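Local coordinates for protein periplasmic beta-glucosidase (Pseudomonas aeruginosa, PDB 6R5U) that probably hydrolyses terminal, non-reducing beta-D-glucosyl residues to release beta-D-glucose, as a periplasmic member of glycosyl hydrolase family 3, at residues 491-496 with 522-527. The protein carries 1 engineered substitution. Sequence-based numbering, arbitrary orientation.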
loop_
_atom_site.group_PDB
_atom_site.type_symbol
_atom_site.label_atom_id
_atom_site.label_comp_id
_atom_site.label_asym_id
_atom_site.label_seq_id
_atom_site.Cartn_x
_atom_site.Cartn_y
_atom_site.Cartn_z
ATOM N N THR A 491 0.552 -13.323 -0.234
ATOM C CA THR A 491 1.836 -12.593 -0.105
ATOM C C THR A 491 2.714 -12.832 -1.321
ATOM O O THR A 491 3.750 -12.168 -1.422
ATOM C CB THR A 491 2.588 -13.043 1.147
ATOM O OG1 THR A 491 2.840 -14.449 1.039
ATOM C CG2 THR A 491 1.783 -12.743 2.393
ATOM N N ASP A 492 2.320 -13.762 -2.181
ATOM C CA ASP A 492 3.091 -14.203 -3.373
ATOM C C ASP A 492 2.103 -14.213 -4.541
ATOM O O ASP A 492 1.013 -14.723 -4.343
ATOM C CB ASP A 492 3.683 -15.577 -3.065
ATOM C CG ASP A 492 4.488 -16.237 -4.171
ATOM O OD1 ASP A 492 4.538 -15.703 -5.298
ATOM O OD2 ASP A 492 5.078 -17.303 -3.874
ATOM N N LEU A 493 2.439 -13.660 -5.699
ATOM C CA LEU A 493 1.506 -13.664 -6.863
ATOM C C LEU A 493 1.977 -14.646 -7.944
ATOM O O LEU A 493 1.408 -14.617 -9.046
ATOM C CB LEU A 493 1.402 -12.268 -7.485
ATOM C CG LEU A 493 0.957 -11.128 -6.567
ATOM C CD1 LEU A 493 0.968 -9.831 -7.349
ATOM C CD2 LEU A 493 -0.419 -11.376 -5.993
ATOM N N ARG A 494 2.973 -15.481 -7.683
ATOM C CA ARG A 494 3.427 -16.419 -8.729
ATOM C C ARG A 494 2.471 -17.620 -8.770
ATOM O O ARG A 494 1.732 -17.871 -7.795
ATOM C CB ARG A 494 4.884 -16.830 -8.508
ATOM C CG ARG A 494 5.899 -15.712 -8.709
ATOM C CD ARG A 494 7.277 -16.054 -8.190
ATOM N NE ARG A 494 7.198 -16.377 -6.770
ATOM C CZ ARG A 494 8.161 -16.956 -6.038
ATOM N NH1 ARG A 494 9.325 -17.279 -6.578
ATOM N NH2 ARG A 494 7.940 -17.220 -4.760
ATOM N N ILE A 495 2.475 -18.338 -9.884
ATOM C CA ILE A 495 1.941 -19.724 -9.928
ATOM C C ILE A 495 2.580 -20.465 -8.755
ATOM O O ILE A 495 3.760 -20.271 -8.457
ATOM C CB ILE A 495 2.250 -20.369 -11.295
ATOM C CG1 ILE A 495 1.472 -19.723 -12.439
ATOM C CG2 ILE A 495 1.986 -21.851 -11.264
ATOM C CD1 ILE A 495 1.974 -20.137 -13.804
ATOM N N PRO A 496 1.833 -21.301 -8.011
ATOM C CA PRO A 496 2.419 -22.039 -6.889
ATOM C C PRO A 496 3.670 -22.849 -7.256
ATOM O O PRO A 496 3.781 -23.322 -8.369
ATOM C CB PRO A 496 1.292 -22.975 -6.453
ATOM C CG PRO A 496 0.048 -22.236 -6.854
ATOM C CD PRO A 496 0.392 -21.520 -8.144
ATOM N N PRO A 522 -4.612 -11.167 -10.955
ATOM C CA PRO A 522 -3.369 -11.028 -11.705
ATOM C C PRO A 522 -2.278 -11.893 -11.069
ATOM O O PRO A 522 -2.185 -11.952 -9.842
ATOM C CB PRO A 522 -3.031 -9.538 -11.598
ATOM C CG PRO A 522 -4.383 -8.885 -11.418
ATOM C CD PRO A 522 -5.180 -9.864 -10.580
ATOM N N LEU A 523 -1.517 -12.572 -11.920
ATOM C CA LEU A 523 -0.396 -13.416 -11.486
ATOM C C LEU A 523 0.902 -12.799 -11.995
ATOM O O LEU A 523 0.877 -12.111 -13.022
ATOM C CB LEU A 523 -0.572 -14.824 -12.052
ATOM C CG LEU A 523 -1.685 -15.694 -11.472
ATOM C CD1 LEU A 523 -1.661 -17.041 -12.167
ATOM C CD2 LEU A 523 -1.544 -15.883 -9.968
ATOM N N SER A 524 1.974 -13.076 -11.269
ATOM C CA SER A 524 3.373 -12.721 -11.628
ATOM C C SER A 524 3.934 -13.784 -12.579
ATOM O O SER A 524 4.166 -14.906 -12.105
ATOM C CB SER A 524 4.214 -12.602 -10.384
ATOM O OG SER A 524 3.913 -11.385 -9.716
ATOM N N LEU A 525 4.146 -13.432 -13.855
ATOM C CA LEU A 525 4.398 -14.435 -14.925
ATOM C C LEU A 525 5.711 -14.155 -15.690
ATOM O O LEU A 525 5.758 -14.456 -16.901
ATOM C CB LEU A 525 3.205 -14.433 -15.882
ATOM C CG LEU A 525 1.908 -15.004 -15.323
ATOM C CD1 LEU A 525 0.721 -14.641 -16.205
ATOM C CD2 LEU A 525 1.999 -16.516 -15.144
ATOM N N GLY A 526 6.745 -13.623 -15.031
ATOM C CA GLY A 526 8.018 -13.268 -15.690
ATOM C C GLY A 526 8.664 -14.482 -16.339
ATOM O O GLY A 526 8.999 -14.410 -17.541
ATOM N N TRP A 527 8.814 -15.571 -15.591
ATOM C CA TRP A 527 9.419 -16.820 -16.109
ATOM C C TRP A 527 8.583 -17.376 -17.267
ATOM O O TRP A 527 9.157 -17.749 -18.320
ATOM C CB TRP A 527 9.568 -17.868 -15.011
ATOM C CG TRP A 527 10.278 -19.085 -15.525
ATOM C CD1 TRP A 527 11.624 -19.327 -15.483
ATOM C CD2 TRP A 527 9.685 -20.207 -16.210
ATOM N NE1 TRP A 527 11.901 -20.529 -16.080
ATOM C CE2 TRP A 527 10.735 -21.095 -16.526
ATOM C CE3 TRP A 527 8.374 -20.557 -16.560
ATOM C CZ2 TRP A 527 10.514 -22.309 -17.173
ATOM C CZ3 TRP A 527 8.153 -21.754 -17.207
ATOM C CH2 TRP A 527 9.212 -22.617 -17.510
HETATM O O HOH W 1 5.306 -12.428 -6.798
HETATM O O HOH W 2 4.598 -17.654 -11.861
#
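Arg494, whose CG packs against Ser524 CB at 3.9 Å, turns its guanidinium edge to the Asp492 carboxylate: NE lies 3.1 Å from OD1 with the acceptor in the guanidinium plane, while NH2 reaches OD2 at 3.0 Å from above the carboxylate plane. This side-on salt bridge depends on a bend of the arginine chain at chi3 (-58°). On the opposite face of the carboxylate, Arg494 N also binds OD1, closing an Asx turn, so that OD1 accepts two bonds and Arg494 holds the carboxylate with three in all. Ser524 N donates a hydrogen bond of 2.8 Å to Leu493 O, nearly straight at the hydrogen (170°), from above the carbonyl plane; Leu523 CA adds a CA-H...O contact to the same oxygen. A water donates to Ser524 O and accepts from Ile495 N, in place of a direct bond. The side chain of Ile495 crosses those of Leu523 and Leu525 at about a right angle, its CG1 4.1 Å from Leu523 CD1 and its CD1 3.9 Å from Leu525 CD2. Within the family 3 C-terminal domain, the contact thus joins the loop before helix 497-508 to the link between strand 513-518 and helix 526-531, with Ile495 and Leu525 both resting on Leu517 of that strand and Ile495 also touching Leu503 of helix 497-508.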